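Local coordinates for protein acyl-coenzyme A oxidase 3 (Yarrowia lipolytica, PDB 5YS9) that oxidises the acyl chains of fatty acyl-CoA substrates to trans-2-enoyl-CoA, using FAD and passing the electrons to oxygen to give hydrogen peroxide in peroxisomal beta-oxidation, at residues A[412-415]-A[416-419]; A[178-182]-A[183-187]. All coordinates share one frame; numbering follows the deposited sequence.

Interaction 1 of 2, residues A[412-415]-A[416-419]; sequences KAFT and TWTC
One turn apart on helix 391-428, Phe414 and Trp417 form a T-shaped pair in which the benzo edge of the indole points at the phenyl face. The planes stand at 67° and the six-membered rings have their centroids 5.4 Å apart. Trp417 CZ3 hangs over the rim of the phenyl ring, 3.9 Å from Phe414 CE1. Both rings have CG anti to the carbonyl carbon (chi1 -73° for Phe414, -84° for Trp417), which carries them out on the same flank of the helix.

Three threonines turn their hydroxyls back along the helix. Thr415 OG1 bonds to Leu411 O. Thr418 OG1 donates to Phe414 O at 2.8 Å, and Thr418 N reaches the same oxygen from the opposite face of the carbonyl plane. Thr416 OG1 sits 2.8 Å from Lys412 O and 2.9 Å from Ala413 O, so its one proton has two possible acceptors; Asn458 ND2 also bonds to it. The indole NE1 bonds to Gln428 OE1 of the second subunit, a residue of the FAD pocket. Threonine hydroxyls are thus satisfied largely by their own helix, while Trp417 presents its apolar edge to Phe414 and its N-H to the subunit interface.

Interaction 2 of 2, residues A[178-182]-A[183-187]; sequences ATYIQ and DTDEF
Strands 177-181 and 186-190 run antiparallel, joined by a tight turn, with Ile181 and Glu186 as the hydrogen-bonded pair (Ile181 N to Glu186 O 2.8 Å, Glu186 N to Ile181 O 3.2 Å) and Tyr180 facing Phe187 as the non-hydrogen-bonded pair beyond it.

Tyr180 and Phe187 share one face of the sheet and meet edge to face: the tyrosine turns its edge toward the phenyl face, with planes at 60° and Tyr180 CD1 lying 4.1 Å above the phenyl plane, near the rim. Nearer the backbone, Phe187 CE1 packs 3.8 Å from Tyr180 CB. The tyrosine side chain extends along the hairpin because chi1, at -179°, sets CG opposite the backbone N, and at the turn its OH donates to Asp185 OD1 at 2.7 Å. That oxygen is met on its anti side, 23° out of the carboxylate plane, and the ring and carboxylate planes are nearly perpendicular. The other carboxylate oxygen of Asp185 forms a salt bridge with Arg273, so the aspartate is held from both the tyrosine and the arginine; the arginine would be expected to favour the charged carboxylate.

Ile181 and Glu186 point to the opposite face; at the turn, Thr184 lies beside Ile181, pointing the same way, with Thr184 OG1 3.6 Å from Ile181 CG2. The same hydroxyl donates to Glu186 OE1, which also pairs with Arg270. Across the turn, Asp185 N makes a weak bond to Gln182 O.

Asp185 takes up a left-handed backbone conformation, and Asp185 and Glu186 together face Ile181. This is a type I turn followed by a G1 beta bulge, a classic way of closing a beta hairpin, here in the beta-rich middle domain of the acyl-CoA dehydrogenase and oxidase fold.

Coming from the N terminus, the chain first reaches interaction 2, where strand 177-181 turns straight into strand 186-190 and closes a short hairpin of the mixed sheet. That sheet continues through strands 210-219 and 262-272 before the chain enters the helical part of the molecule. Interaction 1 follows on helix 391-428, closing no loop: it ties successive turns of one helix, lying among helices 300-330, 349-385, 458-477 and 547-573. The two are in series, neither nested nor crossing, with centres about 44 Å apart and nearest atoms about 28 Å apart. One lies well out in the beta domain, the other near the centre of the chain, close to FAD.

Interaction 1 of 2, residues A[412-415]-A[416-419]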
ATOM      1  N   LYS A 412      -4.087 -15.633  -9.367  1.00 33.96           N
ATOM      2  CA  LYS A 412      -2.849 -15.248  -8.696  1.00 34.88           C
ATOM      3  C   LYS A 412      -2.700 -13.716  -8.651  1.00 34.11           C
ATOM      4  O   LYS A 412      -2.477 -13.166  -7.581  1.00 31.17           O
ATOM      5  CB  LYS A 412      -1.602 -15.869  -9.352  1.00 33.09           C
ATOM      6  CG  LYS A 412      -0.331 -15.584  -8.572  1.00 31.46           C
ATOM      7  CD  LYS A 412       0.384 -14.318  -9.024  1.00 30.04           C
ATOM      8  CE  LYS A 412       1.660 -14.130  -8.241  1.00 27.73           C
ATOM      9  NZ  LYS A 412       2.395 -12.924  -8.696  1.00 29.41           N
ATOM     10  N   ALA A 413      -2.841 -13.053  -9.806  1.00 33.33           N
ATOM     11  CA  ALA A 413      -2.635 -11.606  -9.888  1.00 33.22           C
ATOM     12  C   ALA A 413      -3.537 -10.870  -8.934  1.00 32.72           C
ATOM     13  O   ALA A 413      -3.048 -10.158  -8.061  1.00 30.99           O
ATOM     14  CB  ALA A 413      -2.829 -11.072 -11.289  1.00 31.89           C
ATOM     15  N   PHE A 414      -4.839 -11.110  -9.073  1.00 32.17           N
ATOM     16  CA  PHE A 414      -5.848 -10.356  -8.326  1.00 32.49           C
ATOM     17  C   PHE A 414      -5.982 -10.687  -6.843  1.00 31.36           C
ATOM     18  O   PHE A 414      -6.272  -9.789  -6.044  1.00 30.70           O
ATOM     19  CB  PHE A 414      -7.206 -10.387  -9.062  1.00 32.48           C
ATOM     20  CG  PHE A 414      -7.204  -9.514 -10.292  1.00 33.23           C
ATOM     21  CD1 PHE A 414      -7.265  -8.135 -10.160  1.00 30.55           C
ATOM     22  CD2 PHE A 414      -7.045 -10.063 -11.574  1.00 33.21           C
ATOM     23  CE1 PHE A 414      -7.227  -7.310 -11.281  1.00 32.60           C
ATOM     24  CE2 PHE A 414      -7.001  -9.252 -12.706  1.00 33.25           C
ATOM     25  CZ  PHE A 414      -7.079  -7.868 -12.563  1.00 34.00           C
ATOM     26  N   THR A 415      -5.776 -11.950  -6.475  1.00 30.64           N
ATOM     27  CA  THR A 415      -5.830 -12.337  -5.091  1.00 28.66           C
ATOM     28  C   THR A 415      -4.578 -11.819  -4.368  1.00 30.67           C
ATOM     29  O   THR A 415      -4.627 -11.470  -3.201  1.00 27.25           O
ATOM     30  CB  THR A 415      -6.062 -13.874  -4.846  1.00 29.20           C
ATOM     31  OG1 THR A 415      -4.987 -14.679  -5.373  1.00 28.25           O
ATOM     32  CG2 THR A 415      -7.373 -14.326  -5.412  1.00 28.74           C
ATOM     33  N   THR A 416      -3.445 -11.752  -5.046  1.00 32.96           N
ATOM     34  CA  THR A 416      -2.288 -11.152  -4.396  1.00 30.65           C
ATOM     35  C   THR A 416      -2.480  -9.652  -4.203  1.00 31.79           C
ATOM     36  O   THR A 416      -2.300  -9.174  -3.080  1.00 37.69           O
ATOM     37  CB  THR A 416      -0.944 -11.533  -5.031  1.00 28.91           C
ATOM     38  OG1 THR A 416      -0.884 -11.165  -6.412  1.00 31.00           O
ATOM     39  CG2 THR A 416      -0.752 -13.010  -4.869  1.00 29.81           C
ATOM     40  N   TRP A 417      -2.880  -8.928  -5.248  1.00 30.85           N
ATOM     41  CA  TRP A 417      -3.210  -7.508  -5.091  1.00 33.12           C
ATOM     42  C   TRP A 417      -4.303  -7.242  -4.038  1.00 33.28           C
ATOM     43  O   TRP A 417      -4.201  -6.297  -3.249  1.00 38.83           O
ATOM     44  CB  TRP A 417      -3.670  -6.878  -6.402  1.00 33.43           C
ATOM     45  CG  TRP A 417      -2.619  -6.399  -7.328  1.00 34.52           C
ATOM     46  CD1 TRP A 417      -1.398  -5.801  -7.017  1.00 35.24           C
ATOM     47  CD2 TRP A 417      -2.694  -6.430  -8.734  1.00 35.84           C
ATOM     48  NE1 TRP A 417      -0.725  -5.482  -8.163  1.00 32.98           N
ATOM     49  CE2 TRP A 417      -1.506  -5.831  -9.236  1.00 35.35           C
ATOM     50  CE3 TRP A 417      -3.655  -6.898  -9.640  1.00 36.59           C
ATOM     51  CZ2 TRP A 417      -1.261  -5.696 -10.605  1.00 35.57           C
ATOM     52  CZ3 TRP A 417      -3.403  -6.749 -11.014  1.00 36.49           C
ATOM     53  CH2 TRP A 417      -2.214  -6.162 -11.469  1.00 35.43           C
ATOM     54  N   THR A 418      -5.341  -8.062  -4.046  1.00 31.41           N
ATOM     55  CA  THR A 418      -6.411  -7.916  -3.106  1.00 32.02           C
ATOM     56  C   THR A 418      -5.929  -8.110  -1.659  1.00 31.99           C
ATOM     57  O   THR A 418      -6.305  -7.319  -0.802  1.00 31.23           O
ATOM     58  CB  THR A 418      -7.584  -8.848  -3.444  1.00 32.15           C
ATOM     59  OG1 THR A 418      -8.190  -8.388  -4.658  1.00 32.27           O
ATOM     60  CG2 THR A 418      -8.647  -8.779  -2.352  1.00 32.68           C
ATOM     61  N   CYS A 419      -5.081  -9.119  -1.412  1.00 29.67           N
ATOM     62  CA  CYS A 419      -4.518  -9.326  -0.103  1.00 30.90           C
ATOM     63  C   CYS A 419      -3.760  -8.065   0.368  1.00 32.89           C
ATOM     64  O   CYS A 419      -3.895  -7.654   1.517  1.00 30.57           O
ATOM     65  CB  CYS A 419      -3.626 -10.604  -0.032  1.00 31.16           C
ATOM     66  SG  CYS A 419      -2.813 -10.864   1.595  1.00 30.08           S
TER

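Interaction 2 of 2, residues A[178-182]-A[183-187]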
ATOM      1  N   ALA A 178      26.244 -20.802 -21.056  1.00 35.25           N
ATOM      2  CA  ALA A 178      26.772 -22.106 -20.685  1.00 33.56           C
ATOM      3  C   ALA A 178      27.334 -22.735 -21.983  1.00 36.58           C
ATOM      4  O   ALA A 178      26.581 -23.218 -22.831  1.00 35.65           O
ATOM      5  CB  ALA A 178      25.636 -22.964 -20.098  1.00 34.81           C
ATOM      6  N   THR A 179      28.644 -22.714 -22.155  1.00 36.15           N
ATOM      7  CA  THR A 179      29.226 -23.059 -23.439  1.00 40.63           C
ATOM      8  C   THR A 179      29.845 -24.443 -23.364  1.00 40.58           C
ATOM      9  O   THR A 179      30.681 -24.669 -22.497  1.00 43.43           O
ATOM     10  CB  THR A 179      30.258 -22.006 -23.850  1.00 41.06           C
ATOM     11  OG1 THR A 179      29.600 -20.742 -23.961  1.00 43.99           O
ATOM     12  CG2 THR A 179      30.803 -22.332 -25.194  1.00 41.94           C
ATOM     13  N   TYR A 180      29.431 -25.374 -24.232  1.00 38.88           N
ATOM     14  CA  TYR A 180      29.949 -26.743 -24.157  1.00 41.95           C
ATOM     15  C   TYR A 180      31.367 -26.755 -24.730  1.00 44.85           C
ATOM     16  O   TYR A 180      31.603 -26.173 -25.780  1.00 46.51           O
ATOM     17  CB  TYR A 180      29.032 -27.764 -24.885  1.00 47.12           C
ATOM     18  CG  TYR A 180      29.539 -29.214 -24.794  1.00 49.58           C
ATOM     19  CD1 TYR A 180      29.654 -29.854 -23.567  1.00 49.33           C
ATOM     20  CD2 TYR A 180      29.933 -29.920 -25.929  1.00 50.54           C
ATOM     21  CE1 TYR A 180      30.141 -31.143 -23.468  1.00 54.35           C
ATOM     22  CE2 TYR A 180      30.408 -31.227 -25.846  1.00 48.76           C
ATOM     23  CZ  TYR A 180      30.516 -31.832 -24.616  1.00 53.81           C
ATOM     24  OH  TYR A 180      30.994 -33.113 -24.497  1.00 49.50           O
ATOM     25  N   ILE A 181      32.280 -27.382 -24.002  1.00 46.51           N
ATOM     26  CA  ILE A 181      33.604 -27.682 -24.492  1.00 48.39           C
ATOM     27  C   ILE A 181      33.754 -29.191 -24.564  1.00 52.08           C
ATOM     28  O   ILE A 181      33.758 -29.865 -23.555  1.00 46.45           O
ATOM     29  CB  ILE A 181      34.660 -27.131 -23.535  1.00 51.22           C
ATOM     30  CG1 ILE A 181      34.408 -25.658 -23.277  1.00 50.01           C
ATOM     31  CG2 ILE A 181      36.047 -27.329 -24.099  1.00 50.41           C
ATOM     32  CD1 ILE A 181      34.141 -24.878 -24.536  1.00 50.24           C
ATOM     33  N   GLN A 182      33.904 -29.714 -25.769  1.00 58.42           N
ATOM     34  CA  GLN A 182      34.010 -31.149 -25.974  1.00 60.93           C
ATOM     35  C   GLN A 182      35.244 -31.760 -25.362  1.00 57.23           C
ATOM     36  O   GLN A 182      35.211 -32.859 -24.847  1.00 56.25           O
ATOM     37  CB  GLN A 182      33.951 -31.497 -27.444  1.00 64.74           C
ATOM     38  CG  GLN A 182      33.477 -32.905 -27.687  1.00 67.35           C
ATOM     39  CD  GLN A 182      32.963 -33.085 -29.082  1.00 73.52           C
ATOM     40  OE1 GLN A 182      32.534 -32.130 -29.719  1.00 82.93           O
ATOM     41  NE2 GLN A 182      33.008 -34.309 -29.573  1.00 76.90           N
ATOM     42  N   ASP A 183      36.338 -31.027 -25.432  1.00 60.83           N
ATOM     43  CA  ASP A 183      37.632 -31.539 -25.068  1.00 62.31           C
ATOM     44  C   ASP A 183      37.632 -31.981 -23.635  1.00 63.07           C
ATOM     45  O   ASP A 183      38.183 -33.014 -23.306  1.00 64.50           O
ATOM     46  CB  ASP A 183      38.649 -30.415 -25.204  1.00 69.53           C
ATOM     47  CG  ASP A 183      39.701 -30.703 -26.239  1.00 76.53           C
ATOM     48  OD1 ASP A 183      40.691 -31.383 -25.898  1.00 88.15           O
ATOM     49  OD2 ASP A 183      39.550 -30.242 -27.386  1.00 68.24           O
ATOM     50  N   THR A 184      37.028 -31.188 -22.771  1.00 63.79           N
ATOM     51  CA  THR A 184      36.971 -31.528 -21.369  1.00 56.28           C
ATOM     52  C   THR A 184      35.626 -32.050 -20.925  1.00 48.60           C
ATOM     53  O   THR A 184      35.460 -32.410 -19.781  1.00 47.81           O
ATOM     54  CB  THR A 184      37.356 -30.327 -20.522  1.00 59.75           C
ATOM     55  OG1 THR A 184      36.679 -29.180 -21.023  1.00 63.54           O
ATOM     56  CG2 THR A 184      38.829 -30.087 -20.629  1.00 61.53           C
ATOM     57  N   ASP A 185      34.673 -32.118 -21.836  1.00 47.45           N
ATOM     58  CA  ASP A 185      33.326 -32.527 -21.480  1.00 48.46           C
ATOM     59  C   ASP A 185      32.709 -31.659 -20.378  1.00 51.47           C
ATOM     60  O   ASP A 185      32.146 -32.158 -19.419  1.00 46.81           O
ATOM     61  CB  ASP A 185      33.300 -33.993 -21.086  1.00 40.69           C
ATOM     62  CG  ASP A 185      31.942 -34.593 -21.222  1.00 42.96           C
ATOM     63  OD1 ASP A 185      31.161 -34.103 -22.044  1.00 42.83           O
ATOM     64  OD2 ASP A 185      31.645 -35.549 -20.507  1.00 40.79           O
ATOM     65  N   GLU A 186      32.851 -30.353 -20.532  1.00 48.70           N
ATOM     66  CA  GLU A 186      32.435 -29.366 -19.554  1.00 47.12           C
ATOM     67  C   GLU A 186      31.527 -28.281 -20.148  1.00 45.48           C
ATOM     68  O   GLU A 186      31.475 -28.076 -21.361  1.00 42.82           O
ATOM     69  CB  GLU A 186      33.689 -28.725 -18.959  1.00 50.06           C
ATOM     70  CG  GLU A 186      34.491 -29.650 -18.030  1.00 49.75           C
ATOM     71  CD  GLU A 186      35.666 -28.931 -17.361  1.00 51.05           C
ATOM     72  OE1 GLU A 186      36.377 -28.155 -18.036  1.00 48.28           O
ATOM     73  OE2 GLU A 186      35.876 -29.133 -16.150  1.00 54.89           O
ATOM     74  N   PHE A 187      30.785 -27.608 -19.274  1.00 48.09           N
ATOM     75  CA  PHE A 187      30.206 -26.303 -19.597  1.00 45.92           C
ATOM     76  C   PHE A 187      31.025 -25.189 -18.949  1.00 43.06           C
ATOM     77  O   PHE A 187      31.498 -25.339 -17.834  1.00 38.22           O
ATOM     78  CB  PHE A 187      28.748 -26.194 -19.160  1.00 42.58           C
ATOM     79  CG  PHE A 187      27.825 -27.073 -19.933  1.00 42.18           C
ATOM     80  CD1 PHE A 187      27.513 -26.770 -21.244  1.00 40.32           C
ATOM     81  CD2 PHE A 187      27.276 -28.211 -19.346  1.00 41.34           C
ATOM     82  CE1 PHE A 187      26.653 -27.577 -21.955  1.00 43.47           C
ATOM     83  CE2 PHE A 187      26.429 -29.035 -20.059  1.00 43.01           C
ATOM     84  CZ  PHE A 187      26.109 -28.716 -21.367  1.00 43.36           C
TER